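Long-range contacts in homoserine kinase (Listeria monocytogenes, PDB 3HUL), which probably catalyses the ATP-dependent phosphorylation of L-homoserine to O-phospho-L-homoserine, a late step of threonine biosynthesis: residues Q229-A234 / S266-I272; V57-A62 / A92-I97; L65-L69 / A100-L106; I190-M194 / L205-M210; L14-F18 / M209-W215. All coordinates share one frame; numbering follows the deposited sequence.

Contact 1 (Q229-A234 / S266-I272); sequences QIRDVA and SLQTLEI
Leu270 reaches from the turn that follows helix 260-268 to the flank of helix 227-235, where Gln229, Ile230 and Val233 receive it. From CB the chain runs to CG, which, anti to the carbonyl carbon (chi1 -59°), points the two methyls at the helix, and it is these that make the contact. CD1 settles near Ile230 CG1 at 4.2 Å. CD2 slips between two neighbours one helical turn apart, lying 3.8 Å from Gln229 NE2 and 4.2 Å from Val233 CG2. Leu267, three residues earlier and still in the helix, uses its own CD2 in the same way, 4.0 Å from Val233 CG1 and with Ile230 CG2 and Ala234 CB just beyond. At the other end of the patch, Ile272 brings its CD1 to 4.0 Å from Ile230 CG1, and the amide end of Gln229 slides past it in the opposite direction, OE1 3.9 Å from Ile272 CD1. That oxygen is hydrogen-bonded to His226. The two helices lie on one face of the four-stranded antiparallel sheet, whose strand order is that of a ferredoxin-like fold, and Ile230 and Leu267 both rest on Phe160 and Val253 beneath them. Apart from the Gln229 amide, whose two ends lie against methyls, the meeting atoms are mostly aliphatic carbons, so cohesion comes from burial of apolar surface, without directional polar bonds between the two segments.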
# COMPACT_ATOMS: atom_id res chain seq x y z
N GLN A 229 -33.39 -4.53 7.62
CA GLN A 229 -33.51 -4.30 9.06
C GLN A 229 -32.15 -4.45 9.75
O GLN A 229 -31.80 -3.65 10.61
CB GLN A 229 -34.53 -5.30 9.64
CG GLN A 229 -34.54 -5.47 11.16
CD GLN A 229 -35.24 -6.75 11.60
OE1 GLN A 229 -35.18 -7.78 10.91
NE2 GLN A 229 -35.91 -6.71 12.75
N ILE A 230 -31.41 -5.49 9.37
CA ILE A 230 -30.06 -5.72 9.87
C ILE A 230 -29.16 -4.53 9.50
O ILE A 230 -28.48 -3.99 10.36
CB ILE A 230 -29.49 -7.07 9.37
CG1 ILE A 230 -30.21 -8.22 10.07
CG2 ILE A 230 -27.95 -7.14 9.57
CD1 ILE A 230 -29.87 -9.60 9.52
N ARG A 231 -29.19 -4.13 8.23
CA ARG A 231 -28.51 -2.91 7.75
C ARG A 231 -28.82 -1.66 8.57
O ARG A 231 -27.91 -0.99 9.05
CB ARG A 231 -28.86 -2.62 6.29
CG ARG A 231 -27.88 -3.17 5.34
CD ARG A 231 -28.29 -3.07 3.87
NE ARG A 231 -27.51 -4.07 3.14
CZ ARG A 231 -27.85 -4.65 1.99
NH1 ARG A 231 -28.99 -4.36 1.40
NH2 ARG A 231 -27.04 -5.55 1.45
N ASP A 232 -30.12 -1.36 8.70
CA ASP A 232 -30.57 -0.17 9.43
C ASP A 232 -29.95 -0.11 10.81
O ASP A 232 -29.36 0.89 11.18
CB ASP A 232 -32.10 -0.17 9.59
CG ASP A 232 -32.82 0.20 8.32
OD1 ASP A 232 -32.17 0.70 7.38
OD2 ASP A 232 -34.05 -0.03 8.26
N VAL A 233 -30.06 -1.22 11.53
CA VAL A 233 -29.54 -1.33 12.89
C VAL A 233 -28.01 -1.26 12.99
O VAL A 233 -27.48 -0.51 13.81
CB VAL A 233 -30.03 -2.65 13.52
CG1 VAL A 233 -29.29 -2.94 14.83
CG2 VAL A 233 -31.57 -2.61 13.67
N ALA A 234 -27.34 -2.06 12.18
CA ALA A 234 -25.89 -2.13 12.18
C ALA A 234 -25.26 -0.82 11.73
O ALA A 234 -24.44 -0.29 12.42
CB ALA A 234 -25.41 -3.28 11.31
N SER A 266 -26.32 -5.98 20.40
CA SER A 266 -27.36 -5.24 19.71
C SER A 266 -28.12 -6.04 18.62
O SER A 266 -29.36 -5.96 18.51
CB SER A 266 -26.70 -4.03 19.08
OG SER A 266 -27.66 -3.09 18.72
N LEU A 267 -27.39 -6.79 17.80
CA LEU A 267 -28.05 -7.55 16.72
C LEU A 267 -28.80 -8.77 17.26
O LEU A 267 -29.82 -9.17 16.71
CB LEU A 267 -27.06 -7.95 15.63
CG LEU A 267 -26.55 -6.75 14.81
CD1 LEU A 267 -25.18 -7.06 14.22
CD2 LEU A 267 -27.51 -6.32 13.72
N GLN A 268 -28.28 -9.37 18.33
CA GLN A 268 -28.97 -10.39 19.08
C GLN A 268 -30.36 -9.98 19.60
O GLN A 268 -31.18 -10.86 19.86
CB GLN A 268 -28.09 -10.88 20.24
CG GLN A 268 -27.00 -11.82 19.76
CD GLN A 268 -25.94 -12.13 20.78
OE1 GLN A 268 -25.75 -11.42 21.78
NE2 GLN A 268 -25.20 -13.20 20.52
N THR A 269 -30.64 -8.68 19.73
CA THR A 269 -31.97 -8.25 20.20
C THR A 269 -33.05 -8.37 19.13
O THR A 269 -34.23 -8.20 19.43
CB THR A 269 -32.03 -6.79 20.76
OG1 THR A 269 -31.83 -5.86 19.69
CG2 THR A 269 -31.01 -6.55 21.87
N LEU A 270 -32.66 -8.62 17.89
CA LEU A 270 -33.63 -8.72 16.79
C LEU A 270 -34.40 -10.04 16.80
O LEU A 270 -35.45 -10.16 16.18
CB LEU A 270 -32.94 -8.48 15.43
CG LEU A 270 -32.26 -7.12 15.27
CD1 LEU A 270 -31.47 -7.05 13.94
CD2 LEU A 270 -33.29 -5.99 15.38
N GLU A 271 -33.87 -11.02 17.54
CA GLU A 271 -34.47 -12.36 17.71
C GLU A 271 -34.82 -12.99 16.37
O GLU A 271 -35.94 -13.43 16.11
CB GLU A 271 -35.66 -12.31 18.67
CG GLU A 271 -35.21 -12.08 20.12
CD GLU A 271 -36.27 -11.43 20.99
OE1 GLU A 271 -35.94 -11.08 22.15
OE2 GLU A 271 -37.42 -11.27 20.52
N ILE A 272 -33.82 -12.96 15.50
CA ILE A 272 -33.91 -13.59 14.21
C ILE A 272 -33.47 -15.03 14.46
O ILE A 272 -32.66 -15.30 15.36
CB ILE A 272 -33.03 -12.81 13.18
CG1 ILE A 272 -33.67 -11.45 12.88
CG2 ILE A 272 -32.84 -13.59 11.88
CD1 ILE A 272 -32.70 -10.41 12.36

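Contact 2 (V57-A62 / A92-I97); sequences VIIETA and AVVAGI
Helices 57-65 and 88-103 meet most closely where Ile58 and Gly96 face each other, their CA atoms 4.1 Å apart. The short axes approach to 7.4 Å and cross at -44° with both helices running in broadly the same direction. This is helix-helix packing within the N-terminal domain of a GHMP kinase, and helix 88-103 begins within the predicted ATP-binding segment. With no side chain on Gly96, the backbones themselves touch: Gly96 CA lies 3.3 Å from Ile58 O in a CA-H...O contact, and Ala62 CA makes a similar approach to Gly96 O. Around this point the side chains interlock. Ile58 divides its branches, CG1 lying 3.7 Å from Ala92 CB while CG2 leans on the backbone of Gly96; beyond them, Leu31 and Leu29 of strand 27-36 cover Ile58 and Ala92. At the start of the helix Val57 CG1 touches Ala92 CB and Val93 CG2. Thr61 turns its methyl across the interface, CG2 resting 3.5 Å from Val93 O and also near Ile97 CG1. Its hydroxyl is turned back into its own helix, where OG1 donates to Val57 O over 2.7 Å, 45° above the carbonyl plane, on an oxygen that also accepts from Thr61 N.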
# COMPACT_ATOMS: atom_id res chain seq x y z
N VAL A 57 -15.39 -35.69 1.10
CA VAL A 57 -14.74 -34.76 0.18
C VAL A 57 -13.21 -34.68 0.38
O VAL A 57 -12.43 -34.77 -0.58
CB VAL A 57 -15.44 -33.36 0.27
CG1 VAL A 57 -14.59 -32.25 -0.28
CG2 VAL A 57 -16.81 -33.41 -0.44
N ILE A 58 -12.79 -34.54 1.64
CA ILE A 58 -11.38 -34.47 2.02
C ILE A 58 -10.59 -35.64 1.46
O ILE A 58 -9.57 -35.46 0.79
CB ILE A 58 -11.22 -34.44 3.57
CG1 ILE A 58 -12.06 -33.30 4.16
CG2 ILE A 58 -9.75 -34.35 3.96
CD1 ILE A 58 -12.17 -33.30 5.63
N ILE A 59 -11.09 -36.85 1.69
CA ILE A 59 -10.41 -38.08 1.24
C ILE A 59 -10.43 -38.25 -0.29
O ILE A 59 -9.39 -38.55 -0.89
CB ILE A 59 -10.95 -39.33 2.00
CG1 ILE A 59 -10.80 -39.11 3.51
CG2 ILE A 59 -10.18 -40.60 1.57
CD1 ILE A 59 -11.68 -40.00 4.39
N GLU A 60 -11.59 -38.02 -0.93
CA GLU A 60 -11.66 -38.09 -2.41
C GLU A 60 -10.72 -37.09 -3.04
O GLU A 60 -10.08 -37.37 -4.07
CB GLU A 60 -13.08 -37.80 -2.96
CG GLU A 60 -14.23 -38.64 -2.38
CD GLU A 60 -15.50 -38.58 -3.25
OE1 GLU A 60 -16.09 -37.48 -3.40
OE2 GLU A 60 -15.92 -39.65 -3.77
N THR A 61 -10.64 -35.89 -2.43
CA THR A 61 -9.73 -34.87 -2.95
C THR A 61 -8.32 -35.41 -2.77
O THR A 61 -7.52 -35.37 -3.70
CB THR A 61 -9.85 -33.49 -2.21
OG1 THR A 61 -11.20 -33.00 -2.23
CG2 THR A 61 -8.92 -32.48 -2.85
N ALA A 62 -8.00 -35.87 -1.57
CA ALA A 62 -6.65 -36.41 -1.31
C ALA A 62 -6.29 -37.51 -2.33
O ALA A 62 -5.26 -37.42 -3.02
CB ALA A 62 -6.54 -36.91 0.12
N ALA A 92 -12.77 -28.12 3.10
CA ALA A 92 -12.59 -29.57 3.01
C ALA A 92 -11.70 -29.93 1.82
O ALA A 92 -10.78 -30.76 1.96
CB ALA A 92 -13.97 -30.33 2.98
N VAL A 93 -11.92 -29.28 0.68
CA VAL A 93 -11.09 -29.49 -0.50
C VAL A 93 -9.62 -29.10 -0.21
O VAL A 93 -8.70 -29.88 -0.45
CB VAL A 93 -11.61 -28.69 -1.72
CG1 VAL A 93 -10.56 -28.67 -2.84
CG2 VAL A 93 -12.99 -29.24 -2.22
N VAL A 94 -9.42 -27.91 0.33
CA VAL A 94 -8.07 -27.49 0.75
C VAL A 94 -7.45 -28.46 1.76
O VAL A 94 -6.28 -28.78 1.66
CB VAL A 94 -8.11 -26.03 1.29
CG1 VAL A 94 -6.75 -25.63 1.95
CG2 VAL A 94 -8.52 -25.08 0.18
N ALA A 95 -8.22 -28.94 2.72
CA ALA A 95 -7.74 -29.92 3.69
C ALA A 95 -7.27 -31.24 3.03
O ALA A 95 -6.26 -31.81 3.44
CB ALA A 95 -8.79 -30.18 4.73
N GLY A 96 -8.00 -31.69 2.01
CA GLY A 96 -7.63 -32.88 1.26
C GLY A 96 -6.37 -32.68 0.48
O GLY A 96 -5.53 -33.59 0.38
N ILE A 97 -6.21 -31.49 -0.08
CA ILE A 97 -4.97 -31.15 -0.75
C ILE A 97 -3.78 -31.20 0.23
O ILE A 97 -2.72 -31.75 -0.10
CB ILE A 97 -5.09 -29.79 -1.42
CG1 ILE A 97 -6.09 -29.88 -2.57
CG2 ILE A 97 -3.74 -29.30 -1.93
CD1 ILE A 97 -6.58 -28.50 -3.08

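Contact 3 (L65-L69 / A100-L106); sequences LAPNL and ANTLAEL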
# COMPACT_ATOMS: atom_id res chain seq x y z
N LEU A 65 -5.28 -36.45 -5.85
CA LEU A 65 -3.90 -35.97 -6.04
C LEU A 65 -2.88 -37.08 -5.82
O LEU A 65 -1.79 -37.07 -6.42
CB LEU A 65 -3.55 -34.82 -5.08
CG LEU A 65 -4.01 -33.39 -5.37
CD1 LEU A 65 -5.39 -33.24 -4.82
CD2 LEU A 65 -3.09 -32.38 -4.68
N ALA A 66 -3.22 -38.01 -4.93
CA ALA A 66 -2.32 -39.11 -4.58
C ALA A 66 -3.12 -40.42 -4.50
O ALA A 66 -3.56 -40.81 -3.41
CB ALA A 66 -1.58 -38.81 -3.26
N PRO A 67 -3.33 -41.07 -5.66
CA PRO A 67 -4.21 -42.24 -5.72
C PRO A 67 -3.65 -43.39 -4.89
O PRO A 67 -4.41 -44.12 -4.25
CB PRO A 67 -4.21 -42.62 -7.21
CG PRO A 67 -3.64 -41.41 -7.93
CD PRO A 67 -2.70 -40.78 -6.96
N ASN A 68 -2.32 -43.48 -4.86
CA ASN A 68 -1.60 -44.59 -4.27
C ASN A 68 -1.25 -44.37 -2.79
O ASN A 68 -0.48 -45.15 -2.23
CB ASN A 68 -0.34 -44.89 -5.11
CG ASN A 68 -0.68 -45.35 -6.55
OD1 ASN A 68 -1.78 -45.88 -6.80
ND2 ASN A 68 0.25 -45.14 -7.49
N LEU A 69 -1.82 -43.33 -2.18
CA LEU A 69 -1.75 -43.12 -0.72
C LEU A 69 -2.17 -44.35 0.08
O LEU A 69 -3.11 -45.05 -0.30
CB LEU A 69 -2.69 -41.98 -0.29
CG LEU A 69 -2.28 -40.51 -0.42
CD1 LEU A 69 -3.36 -39.63 0.19
CD2 LEU A 69 -0.90 -40.18 0.19
N ALA A 100 -2.87 -34.91 1.11
CA ALA A 100 -2.14 -35.59 0.06
C ALA A 100 -0.72 -35.05 -0.05
O ALA A 100 0.25 -35.82 -0.23
CB ALA A 100 -2.86 -35.44 -1.27
N ASN A 101 -0.62 -33.73 -0.00
CA ASN A 101 0.65 -33.06 -0.11
C ASN A 101 1.57 -33.51 1.01
O ASN A 101 2.77 -33.69 0.79
CB ASN A 101 0.48 -31.54 -0.06
CG ASN A 101 1.81 -30.82 -0.16
OD1 ASN A 101 2.48 -30.87 -1.20
ND2 ASN A 101 2.22 -30.18 0.92
N THR A 102 1.02 -33.69 2.20
CA THR A 102 1.88 -34.12 3.29
C THR A 102 2.17 -35.65 3.23
O THR A 102 3.33 -36.04 3.17
CB THR A 102 1.42 -33.60 4.68
OG1 THR A 102 1.49 -32.16 4.65
CG2 THR A 102 2.34 -34.07 5.78
N LEU A 103 1.13 -36.48 3.18
CA LEU A 103 1.34 -37.94 3.18
C LEU A 103 2.04 -38.51 1.95
O LEU A 103 2.68 -39.55 2.04
CB LEU A 103 0.05 -38.70 3.46
CG LEU A 103 -0.65 -38.47 4.80
CD1 LEU A 103 -2.01 -39.15 4.79
CD2 LEU A 103 0.19 -38.97 5.97
N ALA A 104 1.95 -37.84 0.81
CA ALA A 104 2.64 -38.31 -0.40
C ALA A 104 3.85 -37.45 -0.71
O ALA A 104 4.51 -37.63 -1.75
CB ALA A 104 1.71 -38.36 -1.59
N GLU A 105 4.14 -36.50 0.18
CA GLU A 105 5.33 -35.67 0.08
C GLU A 105 5.42 -35.00 -1.29
O GLU A 105 6.46 -35.06 -1.95
CB GLU A 105 6.59 -36.51 0.35
CG GLU A 105 6.48 -37.52 1.51
CD GLU A 105 7.84 -37.94 2.04
OE1 GLU A 105 8.75 -38.31 1.24
OE2 GLU A 105 8.01 -37.90 3.28
N LEU A 106 4.35 -34.33 -1.70
CA LEU A 106 4.33 -33.67 -3.02
C LEU A 106 5.07 -32.34 -3.02
O LEU A 106 5.53 -31.86 -4.06
CB LEU A 106 2.89 -33.47 -3.50
CG LEU A 106 2.04 -34.75 -3.55
CD1 LEU A 106 0.56 -34.44 -3.75
CD2 LEU A 106 2.58 -35.67 -4.66
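Ala100 lies against the end of helix 57-65, its CB 3.9 Å from Leu65 CB and a little farther from Ala66 CB. The isobutyl group of Leu69 leans over the same alanine with CD1. One turn on, Leu103 presents CB to the other methyl of Leu69, the two side chains crossing at about a right angle with Leu69 CD2 3.7 Å from Leu103 CB. Ala104 follows and fills the corner between two partners: its CB is 3.6 Å from Leu69 CD2 and 3.7 Å from Ala66 CB. With CD1 of Leu69 anti to CA (chi2 -175°), CD1 runs out toward Ala100 while CD2 branches off toward Leu103 and Ala104. Here helix 88-103 ends in a Schellman motif, with Glu105 at positive phi, Leu106 N bonded to Asn101 O and Glu105 N to Thr102 O. The opposing segment makes a type I turn from Ala66 to Leu69. Glu105 takes no part in this contact and forms a salt bridge with Arg290 of the second subunit. The reversal swings Leu106 back toward the first helix, where its CD1 comes to 4.3 Å from Leu65 CD2. Leu65 also packs on Leu108 and on Ile116 of helix 110-121.

Contact 4 (I190-M194 / L205-M210); sequences IANVM and LAGEMM
Ile190 O is held within its own helix by Met194 N at 3.0 Å and covered from the facing helix by Met209, whose CB lies 3.7 Å away with CG only slightly farther. The backbone bond supplies the polar partner, while the methionine methylenes cover the oxygen with carbon. Met209 is the side chain that fills the middle of the interface. Its CG stands anti to the carbonyl carbon, and the chain then bends at chi2 (-63°), which folds the sulfur back along helix 181-198: SD lies 3.9 Å from Ile190 CD1, and CG is the same distance from Val193 CG1. Helices 181-198 and 203-210 form a helical hairpin, linked by a short loop and running nearly antiparallel, with axes 8.7 Å apart at an angle of 155°. Met194 packs beside Met209, CB to CB at 3.7 Å. Its chain is extended through the first two torsions, CG anti to the backbone N (chi1 177°), which lays CG over Ala206 O and carries SD to 4.0 Å from Met210 CB; the bend at chi3 turns only CE. The face of helix 181-198 turned to another subunit carries Asn192, which bonds through ND2 to Ser20 of the third subunit. Val193 spans both surroundings: CG1 touches Leu205 CD1, and the residue also packs on Gly138 of that same third subunit.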
# COMPACT_ATOMS: atom_id res chain seq x y z
N ILE A 190 -17.73 -1.05 -9.95
CA ILE A 190 -18.08 -1.04 -8.51
C ILE A 190 -17.14 -1.91 -7.65
O ILE A 190 -16.78 -1.53 -6.52
CB ILE A 190 -19.57 -1.47 -8.32
CG1 ILE A 190 -20.51 -0.48 -9.04
CG2 ILE A 190 -19.93 -1.64 -6.82
CD1 ILE A 190 -20.33 1.00 -8.64
N ALA A 191 -16.77 -3.08 -8.17
CA ALA A 191 -15.80 -3.92 -7.47
C ALA A 191 -14.42 -3.20 -7.47
O ALA A 191 -13.73 -3.19 -6.47
CB ALA A 191 -15.72 -5.28 -8.13
N ASN A 192 -14.04 -2.62 -8.61
CA ASN A 192 -12.80 -1.83 -8.72
C ASN A 192 -12.73 -0.76 -7.63
O ASN A 192 -11.74 -0.65 -6.92
CB ASN A 192 -12.70 -1.12 -10.06
CG ASN A 192 -12.60 -2.06 -11.23
OD1 ASN A 192 -12.42 -3.27 -11.07
ND2 ASN A 192 -12.68 -1.49 -12.43
N VAL A 193 -13.80 0.01 -7.49
CA VAL A 193 -13.88 1.06 -6.48
C VAL A 193 -13.81 0.48 -5.06
O VAL A 193 -13.08 1.00 -4.20
CB VAL A 193 -15.14 1.96 -6.69
CG1 VAL A 193 -15.30 2.94 -5.50
CG2 VAL A 193 -14.99 2.76 -7.97
N MET A 194 -14.52 -0.62 -4.82
CA MET A 194 -14.51 -1.30 -3.52
C MET A 194 -13.08 -1.65 -3.17
O MET A 194 -12.61 -1.34 -2.07
CB MET A 194 -15.36 -2.57 -3.56
CG MET A 194 -15.36 -3.40 -2.26
SD MET A 194 -16.26 -4.99 -2.34
CE MET A 194 -15.11 -6.03 -3.23
N LEU A 205 -16.88 3.82 2.39
CA LEU A 205 -17.12 3.74 0.94
C LEU A 205 -17.10 2.28 0.49
O LEU A 205 -18.00 1.87 -0.23
CB LEU A 205 -16.10 4.59 0.16
CG LEU A 205 -16.01 4.48 -1.38
CD1 LEU A 205 -17.38 4.79 -2.07
CD2 LEU A 205 -14.93 5.47 -1.86
N ALA A 206 -16.12 1.50 0.93
CA ALA A 206 -16.06 0.08 0.55
C ALA A 206 -17.37 -0.63 0.86
O ALA A 206 -17.86 -1.45 0.06
CB ALA A 206 -14.95 -0.62 1.27
N GLY A 207 -17.91 -0.36 2.05
CA GLY A 207 -19.10 -1.08 2.53
C GLY A 207 -20.29 -0.76 1.67
O GLY A 207 -21.12 -1.63 1.40
N GLU A 208 -20.37 0.50 1.26
CA GLU A 208 -21.35 0.98 0.31
C GLU A 208 -21.29 0.25 -1.05
O GLU A 208 -22.33 -0.10 -1.63
CB GLU A 208 -21.13 2.48 0.12
CG GLU A 208 -22.23 3.23 -0.61
CD GLU A 208 -22.16 4.74 -0.35
OE1 GLU A 208 -21.22 5.20 0.36
OE2 GLU A 208 -23.06 5.47 -0.85
N MET A 209 -20.08 0.03 -1.57
CA MET A 209 -19.93 -0.71 -2.83
C MET A 209 -20.26 -2.19 -2.60
O MET A 209 -20.91 -2.83 -3.40
CB MET A 209 -18.50 -0.56 -3.41
CG MET A 209 -18.07 0.91 -3.74
SD MET A 209 -19.05 1.75 -5.04
CE MET A 209 -20.26 2.63 -4.09
N MET A 210 -19.81 -2.72 -1.47
CA MET A 210 -19.97 -4.11 -1.15
C MET A 210 -21.46 -4.53 -1.10
O MET A 210 -21.78 -5.68 -1.41
CB MET A 210 -19.26 -4.38 0.18
CG MET A 210 -19.10 -5.82 0.56
SD MET A 210 -18.40 -6.00 2.24
CE MET A 210 -17.16 -4.76 2.26

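Contact 5 (L14-F18 / M209-W215); sequences LGPGF and MMERDLW
Trp215 directs its indole N-H at the carbonyl oxygen of Pro16. NE1 is modelled 2.5 Å from Pro16 O, too short to be taken literally, so the length of this hydrogen bond is doubtful. The N-H...O angle is 137° and the oxygen lies 26° out of the indole plane, a bent approach at the ring edge. Phe18 CB lies over one face of the indole, offset toward its rim, 3.9 Å from the centroid of the five-membered ring (CH-pi). CG of Phe18 is anti to its backbone N, which turns the phenyl away from Met209-Trp215 once CB has made its contact. Pro16 meets the chain again through its ring, with CG 3.8 Å from Arg212 O. Next to it, Gly15 CA lies 3.2 Å from Met210 O in a CA-H...O contact, and Leu14 CD2 touches Met210 SD at 4.1 Å. Leu14 to Gly17 are shaped by a type II' turn, with Gly15 at positive phi. Farther out, Phe18 meets Phe181 of the third subunit nearly at right angles. The turn lies in the loop between strands 3-12 and 21-25, and the contact sets this N-terminal loop against the chain leaving helix 203-210 in the C-terminal half; Pro16 and Trp215 pack on helix 181-198, through Ile190 and Ala187, while Leu14 and Met210 rest on Phe254 of strand 251-255.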
# COMPACT_ATOMS: atom_id res chain seq x y z
N LEU A 14 -17.32 -11.17 -2.37
CA LEU A 14 -17.35 -9.91 -1.63
C LEU A 14 -17.78 -8.78 -2.54
O LEU A 14 -17.08 -8.44 -3.49
CB LEU A 14 -15.96 -9.57 -1.06
CG LEU A 14 -15.55 -9.84 0.40
CD1 LEU A 14 -14.36 -8.92 0.72
CD2 LEU A 14 -16.67 -9.60 1.41
N GLY A 15 -18.96 -8.22 -2.26
CA GLY A 15 -19.57 -7.23 -3.14
C GLY A 15 -19.76 -7.74 -4.56
O GLY A 15 -20.11 -8.90 -4.77
N PRO A 16 -19.49 -6.87 -5.55
CA PRO A 16 -19.55 -7.34 -6.91
C PRO A 16 -18.25 -8.03 -7.31
O PRO A 16 -18.06 -8.28 -8.50
CB PRO A 16 -19.79 -6.06 -7.72
CG PRO A 16 -19.90 -4.95 -6.70
CD PRO A 16 -19.14 -5.44 -5.53
N GLY A 17 -17.40 -8.39 -6.35
CA GLY A 17 -16.22 -9.22 -6.64
C GLY A 17 -16.55 -10.69 -6.91
O GLY A 17 -15.92 -11.60 -6.36
N PHE A 18 -17.53 -10.91 -7.79
CA PHE A 18 -18.03 -12.24 -8.11
C PHE A 18 -16.94 -13.17 -8.64
O PHE A 18 -16.22 -12.82 -9.58
CB PHE A 18 -19.21 -12.16 -9.08
CG PHE A 18 -19.98 -13.45 -9.19
CD1 PHE A 18 -20.93 -13.80 -8.21
CD2 PHE A 18 -19.73 -14.33 -10.23
CE1 PHE A 18 -21.64 -15.01 -8.30
CE2 PHE A 18 -20.43 -15.55 -10.32
CZ PHE A 18 -21.39 -15.88 -9.36
N MET A 209 -20.08 0.03 -1.57
CA MET A 209 -19.93 -0.71 -2.83
C MET A 209 -20.26 -2.19 -2.60
O MET A 209 -20.91 -2.83 -3.40
CB MET A 209 -18.50 -0.56 -3.41
CG MET A 209 -18.07 0.91 -3.74
SD MET A 209 -19.05 1.75 -5.04
CE MET A 209 -20.26 2.63 -4.09
N MET A 210 -19.81 -2.72 -1.47
CA MET A 210 -19.97 -4.11 -1.15
C MET A 210 -21.46 -4.53 -1.10
O MET A 210 -21.78 -5.68 -1.41
CB MET A 210 -19.26 -4.38 0.18
CG MET A 210 -19.10 -5.82 0.56
SD MET A 210 -18.40 -6.00 2.24
CE MET A 210 -17.16 -4.76 2.26
N GLU A 211 -22.36 -3.61 -0.76
CA GLU A 211 -23.81 -3.90 -0.65
C GLU A 211 -24.57 -3.97 -1.98
O GLU A 211 -25.69 -4.46 -2.02
CB GLU A 211 -24.51 -2.92 0.30
CG GLU A 211 -24.13 -3.15 1.76
CD GLU A 211 -24.97 -2.38 2.76
OE1 GLU A 211 -25.41 -1.23 2.47
OE2 GLU A 211 -25.18 -2.92 3.85
N ARG A 212 -23.97 -3.48 -3.07
CA ARG A 212 -24.60 -3.59 -4.39
C ARG A 212 -24.35 -4.98 -5.04
O ARG A 212 -23.24 -5.52 -4.98
CB ARG A 212 -24.15 -2.44 -5.28
CG ARG A 212 -24.16 -1.11 -4.54
CD ARG A 212 -24.79 0.01 -5.32
NE ARG A 212 -24.74 1.27 -4.57
CZ ARG A 212 -25.41 2.38 -4.89
NH1 ARG A 212 -26.20 2.41 -5.95
NH2 ARG A 212 -25.28 3.46 -4.13
N ASP A 213 -25.38 -5.58 -5.62
CA ASP A 213 -25.24 -6.96 -6.14
C ASP A 213 -24.69 -7.00 -7.57
O ASP A 213 -23.53 -7.38 -7.79
CB ASP A 213 -26.54 -7.77 -5.98
CG ASP A 213 -27.75 -7.13 -6.68
OD1 ASP A 213 -27.57 -6.18 -7.49
OD2 ASP A 213 -28.89 -7.59 -6.41
N LEU A 214 -25.56 -6.63 -8.52
CA LEU A 214 -25.28 -6.34 -9.94
C LEU A 214 -25.04 -7.50 -10.90
O LEU A 214 -25.15 -7.32 -12.12
CB LEU A 214 -24.20 -5.26 -10.10
CG LEU A 214 -24.42 -3.90 -9.44
CD1 LEU A 214 -23.11 -3.14 -9.42
CD2 LEU A 214 -25.53 -3.09 -10.13
N TRP A 215 -24.74 -8.68 -10.37
CA TRP A 215 -24.24 -9.78 -11.21
C TRP A 215 -25.26 -10.84 -11.70
O TRP A 215 -26.39 -10.91 -11.23
CB TRP A 215 -23.04 -10.46 -10.54
CG TRP A 215 -21.78 -9.67 -10.66
CD1 TRP A 215 -21.09 -9.06 -9.66
CD2 TRP A 215 -21.04 -9.39 -11.86
NE1 TRP A 215 -19.98 -8.44 -10.14
CE2 TRP A 215 -19.92 -8.62 -11.50
CE3 TRP A 215 -21.23 -9.72 -13.22
CZ2 TRP A 215 -18.99 -8.17 -12.42
CZ3 TRP A 215 -20.30 -9.27 -14.14
CH2 TRP A 215 -19.19 -8.50 -13.74

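In the fold
Contacts 2 and 3 lie on one side of the chain's centre, and contacts 1, 4 and 5 each lie opposite them. Contacts 2 and 3 sit side by side in the N-terminal domain, centres 11 Å apart, and share helix 88-103. Contacts 4 and 5, centres 8 Å apart, share Met209 and Met210 of helix 203-210, and both touch the third subunit. Contact 1 joins helices packed on the four-stranded, ferredoxin-like sheet, about 47 Å from contact 3 between centres, yet a salt bridge from Arg231 to Glu211 ties it to contact 5. Along the chain, contact 5 encloses contacts 2, 3 and 4, and contact 1 comes last. Contact 5 therefore brings the loop after strand 3-12 to the C-terminal half.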